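Long-range contacts in nitrite oxidoreductase subunit A (Kuenenia stuttgartiensis, PDB 7B04), which belongs to the molybdopterin oxidoreductase family as a NarG-like subunit and carries an iron/sulfur cluster, a molybdenum atom and two MD1 ligands: residues D871-E877 against V887-K892; R388-L392 against P866-P870; S182-I186 against L745-L749. All coordinates share one frame. Residues are numbered along the deposited sequence.

How the interactions relate
Three contacts tie a long chain together at very different sequence separations. From the N terminus, helix 174-191 is separated by more than 540 residues from its partner in interaction 3, helix 734-749. Within that span lie residues 388-392, whose partner, residues 866-870, follows helix 734-749; interactions 2 and 3 therefore cross. Residues 866-870 and 871-877 are consecutive parts of the loop after strand 860-862: interaction 2 ties it to the loop after strand 386-388, and interaction 1, next in series, ties it to strand 890-892, closing a short loop that holds most of helix 882-887. These two touch, centres about 17 Å apart: Lys891 NZ probably donates a hydrogen bond to Ile868 O at 2.8 Å.

Interaction 1 (D871-E877 against V887-K892); sequences DDYGIPE and VRNIKK
Two successive Asx turns organise this local loop closure, in which residues 871-877 fold across the connection from helix 882-887 into strand 890-892. Asp871 OD1 (chi1 t) accepts from Tyr873 N at 2.6 Å, and Asp872 OD1 (chi1 p) from Gly874 N at 2.6 Å. Tyr873 (phi/psi 66/27°) and Gly874 (56/42°) are both left-handed, so the chain bends sharply before returning to extended angles at Ile875; a weak bond from Ile875 N to Asp872 O, 3.5 Å, spans the bend. The backbones come closest at Asp872 and Asn889, with CA atoms 4.6 Å apart, and Asp872 CA makes a CA-H...O contact of 3.6 Å with Asn889 O. Beyond the turns, Ile875 (m,t) sets CD1 3.6 Å from Val887 CG2, while Tyr873, chi1 m, places CD2 3.2 Å from Val887 O and brings its ring edge to Asn889 ND2. Ile890 (m,t) lays CG1 3.6 Å from Asp872 CB. Arg888 (chi1 to chi3 t, t, m) donates a weak bond from NE to Pro876 O (3.1 Å), and its NH2 bonds weakly to Ala879 O. Furthest along, Glu877 OE2 and Lys892 NZ form a salt bridge of 3.2 Å. Outside the pair, Asp871 OD2 bonds to Tyr631 OH, Asn889 OD1 to Arg848 NH1, and Tyr873 meets Phe636 edge-to-face. Helix 835-840 packs on Asp871, Tyr873 and Asn889, and strand 890-892 runs parallel to strand 860-862, to which Ile890 and Lys892 are hydrogen-bonded by backbone.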
loop_
_atom_site.group_PDB
_atom_site.type_symbol
_atom_site.label_atom_id
_atom_site.label_comp_id
_atom_site.label_asym_id
_atom_site.label_seq_id
_atom_site.Cartn_x
_atom_site.Cartn_y
_atom_site.Cartn_z
ATOM N N ASP B 871 37.255 20.888 -14.742
ATOM C CA ASP B 871 37.609 22.265 -14.323
ATOM C C ASP B 871 36.986 22.427 -12.947
ATOM O O ASP B 871 35.835 22.125 -12.832
ATOM C CB ASP B 871 37.157 23.328 -15.328
ATOM C CG ASP B 871 37.317 24.757 -14.843
ATOM O OD1 ASP B 871 37.589 24.936 -13.680
ATOM O OD2 ASP B 871 37.158 25.674 -15.639
ATOM N N ASP B 872 37.757 22.857 -11.957
ATOM C CA ASP B 872 37.236 22.968 -10.577
ATOM C C ASP B 872 36.470 24.271 -10.383
ATOM O O ASP B 872 35.817 24.391 -9.372
ATOM C CB ASP B 872 38.374 22.812 -9.574
ATOM C CG ASP B 872 39.225 24.052 -9.447
ATOM O OD1 ASP B 872 39.085 24.922 -10.274
ATOM O OD2 ASP B 872 40.012 24.126 -8.519
ATOM N N TYR B 873 36.631 25.212 -11.315
ATOM C CA TYR B 873 36.054 26.584 -11.334
ATOM C C TYR B 873 36.638 27.426 -10.206
ATOM O O TYR B 873 35.996 28.355 -9.782
ATOM C CB TYR B 873 34.529 26.585 -11.320
ATOM C CG TYR B 873 33.900 25.815 -12.443
ATOM C CD1 TYR B 873 33.545 26.440 -13.616
ATOM C CD2 TYR B 873 33.676 24.461 -12.342
ATOM C CE1 TYR B 873 32.977 25.742 -14.658
ATOM C CE2 TYR B 873 33.116 23.746 -13.377
ATOM C CZ TYR B 873 32.761 24.391 -14.537
ATOM O OH TYR B 873 32.199 23.710 -15.563
ATOM N N GLY B 874 37.849 27.113 -9.768
ATOM C CA GLY B 874 38.490 27.865 -8.683
ATOM C C GLY B 874 37.619 27.883 -7.455
ATOM O O GLY B 874 37.517 28.935 -6.838
ATOM N N ILE B 875 37.011 26.754 -7.113
ATOM C CA ILE B 875 36.146 26.764 -5.937
ATOM C C ILE B 875 36.853 25.988 -4.830
ATOM O O ILE B 875 37.233 24.828 -5.052
ATOM C CB ILE B 875 34.767 26.164 -6.246
ATOM C CG1 ILE B 875 33.981 27.106 -7.160
ATOM C CG2 ILE B 875 34.000 25.886 -4.966
ATOM C CD1 ILE B 875 32.720 26.503 -7.716
ATOM N N PRO B 876 37.057 26.576 -3.655
ATOM C CA PRO B 876 37.819 25.889 -2.611
ATOM C C PRO B 876 37.061 24.700 -2.046
ATOM O O PRO B 876 35.840 24.580 -2.169
ATOM C CB PRO B 876 38.013 26.973 -1.546
ATOM C CG PRO B 876 36.830 27.865 -1.719
ATOM C CD PRO B 876 36.541 27.878 -3.199
ATOM N N GLU B 877 37.822 23.803 -1.419
ATOM C CA GLU B 877 37.225 22.619 -0.821
ATOM C C GLU B 877 36.480 22.950 0.466
ATOM O O GLU B 877 35.778 22.082 0.997
ATOM C CB GLU B 877 38.302 21.560 -0.575
ATOM C CG GLU B 877 38.960 21.060 -1.859
ATOM C CD GLU B 877 39.999 19.978 -1.623
ATOM O OE1 GLU B 877 40.269 19.651 -0.448
ATOM O OE2 GLU B 877 40.546 19.452 -2.616
ATOM N N VAL B 887 29.011 22.486 -8.473
ATOM C CA VAL B 887 29.859 22.591 -9.652
ATOM C C VAL B 887 31.335 22.375 -9.336
ATOM O O VAL B 887 32.178 22.541 -10.219
ATOM C CB VAL B 887 29.647 23.939 -10.370
ATOM C CG1 VAL B 887 28.237 24.023 -10.934
ATOM C CG2 VAL B 887 29.907 25.093 -9.420
ATOM N N ARG B 888 31.676 22.005 -8.104
ATOM C CA ARG B 888 33.076 21.741 -7.768
ATOM C C ARG B 888 33.475 20.390 -8.350
ATOM O O ARG B 888 33.191 19.339 -7.770
ATOM C CB ARG B 888 33.300 21.774 -6.259
ATOM C CG ARG B 888 34.780 21.804 -5.897
ATOM C CD ARG B 888 35.071 21.360 -4.472
ATOM N NE ARG B 888 34.438 22.197 -3.460
ATOM C CZ ARG B 888 33.639 21.733 -2.505
ATOM N NH1 ARG B 888 33.373 20.436 -2.431
ATOM N NH2 ARG B 888 33.110 22.565 -1.620
ATOM N N ASN B 889 34.139 20.417 -9.508
ATOM C CA ASN B 889 34.590 19.204 -10.189
ATOM C C ASN B 889 36.087 19.032 -9.944
ATOM O O ASN B 889 36.929 19.416 -10.754
ATOM C CB ASN B 889 34.265 19.281 -11.679
ATOM C CG ASN B 889 32.776 19.351 -11.948
ATOM O OD1 ASN B 889 31.991 18.616 -11.350
ATOM N ND2 ASN B 889 32.378 20.243 -12.848
ATOM N N ILE B 890 36.416 18.441 -8.799
ATOM C CA ILE B 890 37.800 18.221 -8.391
ATOM C C ILE B 890 38.102 16.730 -8.456
ATOM O O ILE B 890 37.417 15.919 -7.817
ATOM C CB ILE B 890 38.078 18.780 -6.988
ATOM C CG1 ILE B 890 38.164 20.306 -7.039
ATOM C CG2 ILE B 890 39.362 18.194 -6.425
ATOM C CD1 ILE B 890 38.417 20.949 -5.699
ATOM N N LYS B 891 39.124 16.370 -9.227
ATOM C CA LYS B 891 39.584 14.992 -9.284
ATOM C C LYS B 891 40.481 14.698 -8.087
ATOM O O LYS B 891 41.310 15.525 -7.696
ATOM C CB LYS B 891 40.336 14.735 -10.591
ATOM C CG LYS B 891 40.822 13.310 -10.777
ATOM C CD LYS B 891 41.333 13.080 -12.192
ATOM C CE LYS B 891 42.649 13.807 -12.433
ATOM N NZ LYS B 891 43.202 13.526 -13.789
ATOM N N LYS B 892 40.307 13.514 -7.502
ATOM C CA LYS B 892 41.035 13.133 -6.301
ATOM C C LYS B 892 41.065 11.615 -6.212
ATOM O O LYS B 892 40.091 10.953 -6.573
ATOM C CB LYS B 892 40.392 13.742 -5.050
ATOM C CG LYS B 892 41.274 13.714 -3.813
ATOM C CD LYS B 892 40.603 14.421 -2.644
ATOM C CE LYS B 892 40.550 15.926 -2.856
ATOM N NZ LYS B 892 41.896 16.554 -2.754
#

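Interaction 2 (R388-L392 against P866-P870); sequences RTDTL and PYIRP
One arginine clamps together two loops of this molybdopterin oxidoreductase fold, the one that follows strand 386-388 and the one between strand 860-862 and helix 882-887. Residues 389-391 coil like a helix but lack its repeating hydrogen bonds, and Leu392 turns into the left-handed region (70/10°). Residues 866-870 are irregular. The CA atoms of Leu392 and Tyr867, 7.2 Å apart, mark the closest backbone approach. All three nitrogens of the Arg869 guanidinium find backbone carbonyls: NE donates to Pro866 O within its own loop (3.1 Å), NH2 crosses to Thr389 O (2.9 Å), and NH1 makes a weak bond to Asp390 O (3.5 Å). The two crossing acceptors sit near the guanidinium plane, whereas Leu392 CD2 lies over one face. Other polar groups look elsewhere: Thr389 OG1 bonds to Glu477 O, Thr391 OG1 to Lys393 N, Leu392 O to Tyr831 OH, Tyr867 O to Asn843 ND2 and Ile868 O to Lys891 NZ. Arg388 and Asp390 pair within their loop, NE to OD2 3.0 Å, by charge alone because no N-H points at the oxygen. Thr389 CG2 approaches Tyr867 CE1 at 4.2 Å, beside strand 475-480 and helix 481-488, which touch the same tyrosine. Leu392 (m,t) supplies the apolar counterpart to the clamp, with CD2 4.0 Å from Tyr867 CB, CD1 3.7 Å from Arg869 CG and CD1 touching Tyr867 O at 3.2 Å.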
loop_
_atom_site.group_PDB
_atom_site.type_symbol
_atom_site.label_atom_id
_atom_site.label_comp_id
_atom_site.label_asym_id
_atom_site.label_seq_id
_atom_site.Cartn_x
_atom_site.Cartn_y
_atom_site.Cartn_z
ATOM N N ARG B 388 40.621 10.261 -29.268
ATOM C CA ARG B 388 41.765 11.189 -29.388
ATOM C C ARG B 388 42.183 11.647 -27.995
ATOM O O ARG B 388 41.346 11.867 -27.146
ATOM C CB ARG B 388 41.368 12.376 -30.260
ATOM C CG ARG B 388 42.456 13.413 -30.450
ATOM C CD ARG B 388 42.291 13.950 -31.845
ATOM N NE ARG B 388 42.425 15.387 -31.931
ATOM C CZ ARG B 388 42.438 16.048 -33.065
ATOM N NH1 ARG B 388 42.551 17.357 -33.068
ATOM N NH2 ARG B 388 42.333 15.399 -34.200
ATOM N N THR B 389 43.474 11.831 -27.817
ATOM C CA THR B 389 44.054 12.243 -26.533
ATOM C C THR B 389 44.171 13.760 -26.354
ATOM O O THR B 389 44.194 14.226 -25.208
ATOM C CB THR B 389 45.442 11.601 -26.331
ATOM O OG1 THR B 389 45.359 10.193 -26.572
ATOM C CG2 THR B 389 45.945 11.804 -24.893
ATOM N N ASP B 390 44.246 14.553 -27.428
ATOM C CA ASP B 390 44.349 16.002 -27.247
ATOM C C ASP B 390 43.068 16.571 -26.651
ATOM O O ASP B 390 43.089 17.231 -25.604
ATOM C CB ASP B 390 44.639 16.702 -28.582
ATOM C CG ASP B 390 45.563 15.912 -29.483
ATOM O OD1 ASP B 390 46.728 15.688 -29.097
ATOM O OD2 ASP B 390 45.134 15.541 -30.593
ATOM N N THR B 391 41.937 16.316 -27.306
ATOM C CA THR B 391 40.643 16.868 -26.930
ATOM C C THR B 391 39.783 15.933 -26.088
ATOM O O THR B 391 38.796 16.395 -25.505
ATOM C CB THR B 391 39.860 17.275 -28.182
ATOM O OG1 THR B 391 39.578 16.111 -28.968
ATOM C CG2 THR B 391 40.672 18.256 -29.012
ATOM N N LEU B 392 40.116 14.643 -26.029
ATOM C CA LEU B 392 39.324 13.591 -25.391
ATOM C C LEU B 392 38.039 13.284 -26.150
ATOM O O LEU B 392 37.179 12.557 -25.635
ATOM C CB LEU B 392 38.999 13.909 -23.926
ATOM C CG LEU B 392 40.228 14.060 -23.028
ATOM C CD1 LEU B 392 39.831 14.629 -21.680
ATOM C CD2 LEU B 392 40.942 12.726 -22.873
ATOM N N PRO B 866 44.473 10.158 -15.914
ATOM C CA PRO B 866 44.938 11.412 -16.527
ATOM C C PRO B 866 44.071 11.865 -17.685
ATOM O O PRO B 866 44.282 12.971 -18.201
ATOM C CB PRO B 866 46.357 11.068 -16.996
ATOM C CG PRO B 866 46.328 9.590 -17.207
ATOM C CD PRO B 866 45.405 9.043 -16.154
ATOM N N TYR B 867 43.110 11.049 -18.106
ATOM C CA TYR B 867 42.203 11.380 -19.193
ATOM C C TYR B 867 40.902 11.994 -18.699
ATOM O O TYR B 867 40.032 12.313 -19.515
ATOM C CB TYR B 867 41.938 10.122 -20.021
ATOM C CG TYR B 867 43.235 9.475 -20.447
ATOM C CD1 TYR B 867 44.291 10.250 -20.910
ATOM C CD2 TYR B 867 43.426 8.106 -20.338
ATOM C CE1 TYR B 867 45.488 9.680 -21.283
ATOM C CE2 TYR B 867 44.625 7.524 -20.703
ATOM C CZ TYR B 867 45.653 8.318 -21.178
ATOM O OH TYR B 867 46.849 7.750 -21.553
ATOM N N ILE B 868 40.745 12.142 -17.389
ATOM C CA ILE B 868 39.698 12.965 -16.799
ATOM C C ILE B 868 40.344 14.298 -16.450
ATOM O O ILE B 868 41.217 14.362 -15.578
ATOM C CB ILE B 868 39.075 12.303 -15.563
ATOM C CG1 ILE B 868 38.440 10.962 -15.931
ATOM C CG2 ILE B 868 38.051 13.230 -14.923
ATOM C CD1 ILE B 868 38.047 10.127 -14.731
ATOM N N ARG B 869 39.930 15.367 -17.125
ATOM C CA ARG B 869 40.526 16.691 -16.945
ATOM C C ARG B 869 39.419 17.697 -16.677
ATOM O O ARG B 869 39.068 18.507 -17.544
ATOM C CB ARG B 869 41.352 17.096 -18.166
ATOM C CG ARG B 869 41.903 15.928 -18.955
ATOM C CD ARG B 869 43.235 16.270 -19.593
ATOM N NE ARG B 869 43.763 15.151 -20.366
ATOM C CZ ARG B 869 44.026 15.203 -21.666
ATOM N NH1 ARG B 869 43.808 16.323 -22.343
ATOM N NH2 ARG B 869 44.503 14.135 -22.291
ATOM N N PRO B 870 38.847 17.676 -15.480
ATOM C CA PRO B 870 37.725 18.562 -15.183
ATOM C C PRO B 870 38.204 19.961 -14.841
ATOM O O PRO B 870 39.395 20.237 -14.679
ATOM C CB PRO B 870 37.072 17.905 -13.966
ATOM C CG PRO B 870 38.206 17.258 -13.264
ATOM C CD PRO B 870 39.158 16.790 -14.344
#

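Interaction 3 (S182-I186 against L745-L749); sequences SKGII and LGELL
Helix-to-helix packing by aliphatic side chains is the principle here: helix 174-191 crosses the C-terminal part of helix 734-749 with no polar bond between the two segments. The segment axes approach to 10.0 Å at a signed crossing angle of -66°, and residues 182-186 and 745-748 have regular helical angles. Each segment contains one complete i to i+4 backbone bond, Ile186 N to Ser182 O and Leu749 N to Leu745 O, both 3.0 Å. Ser182 lies at the tightest point, its CA 5.5 Å from that of Leu745; the CA atoms of Lys183 and Leu748, 7.7 Å apart, continue the register. Ser182 CB meets Leu745 CD2 at 3.7 Å and Leu748 CD1 at 3.6 Å, while OG turns back along its own helix to bond to Phe178 O. The small side chain is consistent with the close approach of the backbones here. Lys183 follows at the exposed margin; its CA-to-CB bond points away, yet the aliphatic CG still lies 3.6 Å from Leu748 CD1. Past Gly184 comes Ile185 (m,t), grazing Leu745 CD2 with CG2 at 4.3 Å. Ile186 (m,t) does the most on this side, with CG1 4.0 Å from Leu745 CD2 and CD1 4.1 Å from Leu748 CB and 3.8 Å from Leu749 CG. The three leucines share the m,t rotamer, and Leu745 CD2 slots among Ser182, Ile185 and Ile186. Around the pair, helix 238-254 covers Leu745 through Phe242 and Leu246 and Leu749 through Val249 and His252, and Phe754 of helix 753-757 touches both leucines.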
loop_
_atom_site.group_PDB
_atom_site.type_symbol
_atom_site.label_atom_id
_atom_site.label_comp_id
_atom_site.label_asym_id
_atom_site.label_seq_id
_atom_site.Cartn_x
_atom_site.Cartn_y
_atom_site.Cartn_z
ATOM N N SER B 182 -10.413 33.710 -14.838
ATOM C CA SER B 182 -10.125 34.224 -16.174
ATOM C C SER B 182 -9.693 35.685 -16.124
ATOM O O SER B 182 -8.726 36.074 -16.790
ATOM C CB SER B 182 -11.344 34.047 -17.077
ATOM O OG SER B 182 -11.623 32.675 -17.288
ATOM N N LYS B 183 -10.402 36.507 -15.346
ATOM C CA LYS B 183 -10.013 37.907 -15.196
ATOM C C LYS B 183 -8.598 38.026 -14.644
ATOM O O LYS B 183 -7.807 38.852 -15.113
ATOM C CB LYS B 183 -11.006 38.635 -14.291
ATOM C CG LYS B 183 -12.354 38.906 -14.937
ATOM C CD LYS B 183 -13.269 39.680 -14.003
ATOM C CE LYS B 183 -14.608 39.973 -14.659
ATOM N NZ LYS B 183 -15.523 40.714 -13.746
ATOM N N GLY B 184 -8.263 37.206 -13.646
ATOM C CA GLY B 184 -6.918 37.239 -13.096
ATOM C C GLY B 184 -5.866 36.816 -14.102
ATOM O O GLY B 184 -4.770 37.382 -14.143
ATOM N N ILE B 185 -6.176 35.804 -14.917
ATOM C CA ILE B 185 -5.238 35.361 -15.946
ATOM C C ILE B 185 -4.957 36.491 -16.927
ATOM O O ILE B 185 -3.804 36.755 -17.287
ATOM C CB ILE B 185 -5.778 34.112 -16.666
ATOM C CG1 ILE B 185 -5.746 32.900 -15.736
ATOM C CG2 ILE B 185 -4.974 33.835 -17.927
ATOM C CD1 ILE B 185 -6.488 31.700 -16.277
ATOM N N ILE B 186 -6.010 37.186 -17.363
ATOM C CA ILE B 186 -5.831 38.276 -18.316
ATOM C C ILE B 186 -5.034 39.413 -17.688
ATOM O O ILE B 186 -4.134 39.978 -18.319
ATOM C CB ILE B 186 -7.197 38.756 -18.842
ATOM C CG1 ILE B 186 -7.866 37.643 -19.650
ATOM C CG2 ILE B 186 -7.037 40.005 -19.693
ATOM C CD1 ILE B 186 -9.307 37.929 -20.010
ATOM N N LEU B 745 -12.579 32.750 -20.861
ATOM C CA LEU B 745 -11.556 33.589 -21.475
ATOM C C LEU B 745 -12.038 34.140 -22.810
ATOM O O LEU B 745 -11.785 35.306 -23.138
ATOM C CB LEU B 745 -10.260 32.797 -21.660
ATOM C CG LEU B 745 -9.434 32.497 -20.410
ATOM C CD1 LEU B 745 -8.295 31.549 -20.743
ATOM C CD2 LEU B 745 -8.901 33.781 -19.794
ATOM N N GLY B 746 -12.744 33.320 -23.589
ATOM C CA GLY B 746 -13.315 33.804 -24.832
ATOM C C GLY B 746 -14.479 34.744 -24.613
ATOM O O GLY B 746 -14.676 35.687 -25.385
ATOM N N GLU B 747 -15.269 34.499 -23.566
ATOM C CA GLU B 747 -16.381 35.390 -23.254
ATOM C C GLU B 747 -15.881 36.764 -22.824
ATOM O O GLU B 747 -16.452 37.788 -23.213
ATOM C CB GLU B 747 -17.253 34.766 -22.165
ATOM C CG GLU B 747 -18.478 35.584 -21.794
ATOM C CD GLU B 747 -19.330 34.904 -20.740
ATOM O OE1 GLU B 747 -18.960 33.795 -20.298
ATOM O OE2 GLU B 747 -20.369 35.478 -20.351
ATOM N N LEU B 748 -14.810 36.804 -22.025
ATOM C CA LEU B 748 -14.260 38.083 -21.590
ATOM C C LEU B 748 -13.503 38.786 -22.707
ATOM O O LEU B 748 -13.472 40.021 -22.750
ATOM C CB LEU B 748 -13.339 37.880 -20.389
ATOM C CG LEU B 748 -13.997 37.397 -19.097
ATOM C CD1 LEU B 748 -12.941 37.132 -18.042
ATOM C CD2 LEU B 748 -15.015 38.412 -18.603
ATOM N N LEU B 749 -12.898 38.029 -23.617
ATOM C CA LEU B 749 -12.117 38.602 -24.704
ATOM C C LEU B 749 -12.898 38.712 -26.004
ATOM O O LEU B 749 -12.318 39.104 -27.022
ATOM C CB LEU B 749 -10.841 37.784 -24.924
ATOM C CG LEU B 749 -9.844 37.900 -23.769
ATOM C CD1 LEU B 749 -8.615 37.039 -24.014
ATOM C CD2 LEU B 749 -9.458 39.355 -23.548
#